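Local coordinates for protein phosphonopyruvate hydrolase (Variovorax sp., PDB 2HRW) that hydrolyses the carbon-phosphorus bond of 3-phosphonopyruvate to give pyruvate and phosphate, using a divalent metal ion such as cobalt, magnesium or manganese, at residues S105-E110 / R148-I153; A154-L159 / D181-H186. All coordinates share one frame; numbering follows the deposited sequence.

Contact 1 (S105-E110 / R148-I153)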
# COMPACT_ATOMS: atom_id res chain seq x y z
N SER A 105 14.57 -9.71 11.65
CA SER A 105 15.14 -10.75 12.51
C SER A 105 14.89 -10.49 14.00
O SER A 105 15.14 -11.34 14.85
CB SER A 105 16.64 -10.88 12.24
OG SER A 105 16.81 -11.21 10.88
N ALA A 106 14.34 -9.30 14.29
CA ALA A 106 14.02 -8.90 15.65
C ALA A 106 13.03 -7.75 15.58
O ALA A 106 12.87 -7.13 14.52
CB ALA A 106 15.30 -8.42 16.37
N ILE A 107 12.35 -7.47 16.68
CA ILE A 107 11.44 -6.34 16.76
C ILE A 107 11.70 -5.70 18.11
O ILE A 107 12.09 -6.40 19.04
CB ILE A 107 9.95 -6.75 16.72
CG1 ILE A 107 9.72 -7.92 17.69
CG2 ILE A 107 9.53 -7.05 15.28
CD1 ILE A 107 8.37 -7.97 18.22
N VAL A 108 11.52 -4.39 18.22
CA VAL A 108 11.69 -3.64 19.46
C VAL A 108 10.35 -3.01 19.85
O VAL A 108 9.71 -2.31 19.05
CB VAL A 108 12.72 -2.52 19.30
CG1 VAL A 108 12.74 -1.66 20.54
CG2 VAL A 108 14.11 -3.14 19.06
N MET A 109 9.91 -3.25 21.08
CA MET A 109 8.63 -2.72 21.53
C MET A 109 8.84 -2.08 22.87
O MET A 109 9.61 -2.59 23.66
CB MET A 109 7.64 -3.87 21.62
CG MET A 109 6.25 -3.48 22.00
SD MET A 109 5.22 -4.95 21.86
CE MET A 109 5.78 -5.97 23.31
N GLU A 110 8.18 -0.96 23.13
CA GLU A 110 8.37 -0.24 24.40
C GLU A 110 7.16 -0.28 25.30
O GLU A 110 6.03 -0.40 24.83
CB GLU A 110 8.75 1.22 24.11
CG GLU A 110 7.86 1.90 23.08
CD GLU A 110 8.51 3.12 22.46
OE1 GLU A 110 7.94 4.22 22.59
OE2 GLU A 110 9.60 2.99 21.84
N ARG A 148 12.02 -19.64 16.44
CA ARG A 148 12.54 -19.32 17.78
C ARG A 148 13.75 -18.40 17.75
O ARG A 148 14.12 -17.86 18.79
CB ARG A 148 12.94 -20.59 18.57
CG ARG A 148 12.72 -21.93 17.85
CD ARG A 148 11.37 -22.58 18.22
NE ARG A 148 10.23 -21.69 17.97
CZ ARG A 148 8.96 -21.99 18.24
NH1 ARG A 148 8.64 -23.17 18.76
NH2 ARG A 148 8.02 -21.09 17.99
N ASP A 149 14.38 -18.25 16.59
CA ASP A 149 15.55 -17.39 16.49
C ASP A 149 15.16 -15.92 16.42
O ASP A 149 15.92 -15.06 16.82
CB ASP A 149 16.39 -17.75 15.28
CG ASP A 149 17.07 -19.11 15.41
OD1 ASP A 149 17.40 -19.51 16.55
OD2 ASP A 149 17.27 -19.76 14.36
N PHE A 150 13.98 -15.64 15.88
CA PHE A 150 13.51 -14.26 15.80
C PHE A 150 13.72 -13.68 17.18
O PHE A 150 13.33 -14.30 18.16
CB PHE A 150 12.02 -14.24 15.49
CG PHE A 150 11.49 -12.89 15.13
CD1 PHE A 150 11.64 -12.40 13.84
CD2 PHE A 150 10.81 -12.13 16.08
CE1 PHE A 150 11.11 -11.18 13.50
CE2 PHE A 150 10.27 -10.90 15.73
CZ PHE A 150 10.42 -10.42 14.44
N VAL A 151 14.32 -12.51 17.28
CA VAL A 151 14.59 -11.92 18.59
C VAL A 151 13.55 -10.91 19.03
O VAL A 151 13.08 -10.10 18.24
CB VAL A 151 16.02 -11.29 18.61
CG1 VAL A 151 16.31 -10.57 19.93
CG2 VAL A 151 17.04 -12.41 18.38
N VAL A 152 13.17 -10.96 20.30
CA VAL A 152 12.19 -10.01 20.79
C VAL A 152 12.86 -9.13 21.83
O VAL A 152 13.32 -9.60 22.86
CB VAL A 152 10.96 -10.69 21.44
CG1 VAL A 152 10.01 -9.62 21.92
CG2 VAL A 152 10.23 -11.56 20.44
N ILE A 153 12.89 -7.84 21.57
CA ILE A 153 13.54 -6.93 22.46
C ILE A 153 12.57 -6.01 23.19
O ILE A 153 11.80 -5.29 22.56
CB ILE A 153 14.57 -6.11 21.67
CG1 ILE A 153 15.56 -7.07 21.00
CG2 ILE A 153 15.31 -5.15 22.59
CD1 ILE A 153 16.42 -6.46 19.94
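The ring of F150 lies against the backbone that joins S105 to A106: A106 N sits 3.8 Å above the ring plane, offset toward the rim, with S105 C over the same face. At the edge, near the ring plane, comes the CG2 methyl of I107, 3.6 Å from F150 CZ. The F150 and I107 side chains cross at about a right angle. With F150 CG anti to the backbone N (chi1 -169°), the ring reaches strand 106-110, although the bond from CA to CB heads neither toward nor away from it. I107 carries CG1 between its backbone N and carbonyl carbon (chi1 47°), which brings that atom to the CE2 corner of the same ring.

On the sheet face that carries A106, V108, V151 and I153, opposite to I107 and V152, A106 CB meets V151 CB at 3.7 Å, and farther along V108 CG2 rests on I153 CB at 4.0 Å. Four backbone hydrogen bonds tie the two segments: V151 N to S105 O (2.8 Å), I107 N to V151 O, I153 N to I107 O (3.0 Å) and M109 N to I153 O. I107 thus donates to V151 and accepts from I153, the alternation of a parallel pair, and the strand directions differ by 14°. Outward, I107 and M109 pack on helix 89-102, while M109 and V152 touch helix 131-144. These are adjacent strands of a TIM-type beta/alpha barrel, as in the PEP mutase family.

Contact 2 (A154-L159 / D181-H186); sequences ARVEAL and DAILIH
R155 and H186, both substrate-binding residues, meet through R155 NH2, which lies over one face of the imidazole 3.3 Å from H186 CD2. The guanidinium and ring planes stand 73° apart, with CD2 in the guanidinium plane at its edge. Charge is paired within 154-159: R155 NE and E157 OE2 form a salt bridge of 3.1 Å, whose hydrogen bond is weak, its N-H...O angle being only 123°. A bend at chi2 (-75°) turns the E157 carboxylate back; OE2 comes to the edge of the imidazole, 3.5 Å from H186 CB, with the carboxylate nearly coplanar with the ring. A long, weak ion pair links R155 NH1 to E110.

Backbone bonds run A154 N to A182 O, L184 N to A154 O (2.8 Å) and V156 N to L184 O. They join strands 151-156 and 182-185 as parallel neighbours in the eight-stranded barrel. R155 and H186 lie at its C-terminal end, where TIM-type barrels carry their active sites. Beyond the last direct bond a water takes over, donating to V156 O and to H186 O (2.7 Å) and accepting weakly from L159 N in the first turn of helix 158-161, with E157 as N-cap.

Apolar contacts occupy both faces. On that of R155 and L184, the aliphatic part of R155, extended from CG to NE, runs alongside L184, the two CG atoms 3.9 Å apart. On that of V156, I183 and I185, V156 CG2 meets I183 CG2, and L159 reaches I185 from helix 158-161: their side chains cross at about a right angle, CD1 to CD1 3.6 Å.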
# COMPACT_ATOMS: atom_id res chain seq x y z
N ALA A 154 12.59 -6.08 24.52
CA ALA A 154 11.74 -5.23 25.34
C ALA A 154 12.47 -3.92 25.61
O ALA A 154 13.66 -3.90 25.92
CB ALA A 154 11.41 -5.92 26.64
N ARG A 155 11.74 -2.82 25.50
CA ARG A 155 12.31 -1.51 25.71
C ARG A 155 11.74 -0.80 26.92
O ARG A 155 10.58 -0.37 26.92
CB ARG A 155 12.10 -0.66 24.48
CG ARG A 155 12.59 0.74 24.64
CD ARG A 155 12.51 1.46 23.33
NE ARG A 155 13.18 2.74 23.42
CZ ARG A 155 13.33 3.58 22.40
NH1 ARG A 155 12.84 3.26 21.21
NH2 ARG A 155 13.97 4.73 22.58
N VAL A 156 12.58 -0.65 27.93
CA VAL A 156 12.18 -0.03 29.18
C VAL A 156 12.36 1.49 29.12
O VAL A 156 13.48 2.01 28.98
CB VAL A 156 13.00 -0.66 30.35
CG1 VAL A 156 12.67 0.01 31.66
CG2 VAL A 156 12.71 -2.17 30.42
N GLU A 157 11.24 2.20 29.24
CA GLU A 157 11.23 3.65 29.17
C GLU A 157 11.11 4.32 30.53
O GLU A 157 10.88 5.53 30.59
CB GLU A 157 10.08 4.12 28.29
CG GLU A 157 10.28 3.87 26.80
CD GLU A 157 11.26 4.84 26.19
OE1 GLU A 157 10.91 6.02 26.03
OE2 GLU A 157 12.39 4.42 25.88
N ALA A 158 11.29 3.55 31.60
CA ALA A 158 11.19 4.05 32.97
C ALA A 158 12.13 5.22 33.31
O ALA A 158 11.73 6.17 33.99
CB ALA A 158 11.39 2.90 33.96
N LEU A 159 13.37 5.18 32.85
CA LEU A 159 14.28 6.28 33.14
C LEU A 159 13.71 7.56 32.53
O LEU A 159 13.61 8.58 33.21
CB LEU A 159 15.68 6.00 32.58
CG LEU A 159 16.37 4.76 33.18
CD1 LEU A 159 17.78 4.66 32.65
CD2 LEU A 159 16.38 4.85 34.68
N ASP A 181 14.15 -11.46 24.95
CA ASP A 181 15.50 -11.91 24.65
C ASP A 181 16.58 -10.86 24.96
O ASP A 181 17.74 -11.20 25.18
CB ASP A 181 15.60 -12.30 23.16
CG ASP A 181 14.64 -13.43 22.78
OD1 ASP A 181 15.02 -14.61 22.88
OD2 ASP A 181 13.50 -13.15 22.37
N ALA A 182 16.20 -9.58 24.94
CA ALA A 182 17.15 -8.51 25.22
C ALA A 182 16.42 -7.30 25.75
O ALA A 182 15.21 -7.16 25.55
CB ALA A 182 17.94 -8.14 23.97
N ILE A 183 17.14 -6.41 26.44
CA ILE A 183 16.50 -5.23 27.01
C ILE A 183 17.15 -3.95 26.52
O ILE A 183 18.36 -3.74 26.65
CB ILE A 183 16.54 -5.20 28.59
CG1 ILE A 183 15.53 -6.17 29.18
CG2 ILE A 183 16.11 -3.83 29.10
CD1 ILE A 183 15.77 -7.54 28.79
N LEU A 184 16.32 -3.09 25.96
CA LEU A 184 16.76 -1.80 25.48
C LEU A 184 16.40 -0.90 26.64
O LEU A 184 15.25 -0.87 27.09
CB LEU A 184 15.96 -1.41 24.24
CG LEU A 184 16.19 -0.13 23.43
CD1 LEU A 184 16.80 0.98 24.28
CD2 LEU A 184 17.09 -0.49 22.28
N ILE A 185 17.39 -0.19 27.17
CA ILE A 185 17.13 0.72 28.26
C ILE A 185 17.57 2.09 27.74
O ILE A 185 18.67 2.27 27.25
CB ILE A 185 17.91 0.29 29.53
CG1 ILE A 185 17.85 1.39 30.59
CG2 ILE A 185 19.33 -0.05 29.18
CD1 ILE A 185 16.45 1.76 31.02
N HIS A 186 16.67 3.06 27.82
CA HIS A 186 16.97 4.36 27.28
C HIS A 186 17.14 5.42 28.37
O HIS A 186 16.56 5.30 29.44
CB HIS A 186 15.83 4.73 26.33
CG HIS A 186 16.18 5.80 25.34
ND1 HIS A 186 17.46 5.97 24.85
CD2 HIS A 186 15.41 6.74 24.74
CE1 HIS A 186 17.46 6.97 23.99
NE2 HIS A 186 16.23 7.45 23.90
O HOH W 1 14.11 4.40 30.21

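The two contacts come in series along the chain, contact 1 closing at I153 just before contact 2 opens at A154, and their centres lie 12 Å apart. Strand 151-156 lies between strands 106-110 and 182-185 and pairs with both, one along each edge; contact 1 samples the first edge and contact 2 the second. Pairing runs on past the ends of each contact: R155 N probably bonds to M109 O (2.8 Å) on one edge, and D181 N to V152 O (2.9 Å) on the other. Contact 1 is thus buried barrel wall reaching up to the substrate site, where V108 approaches W40 and R155, while contact 2 supplies R155 and H186 to the site itself.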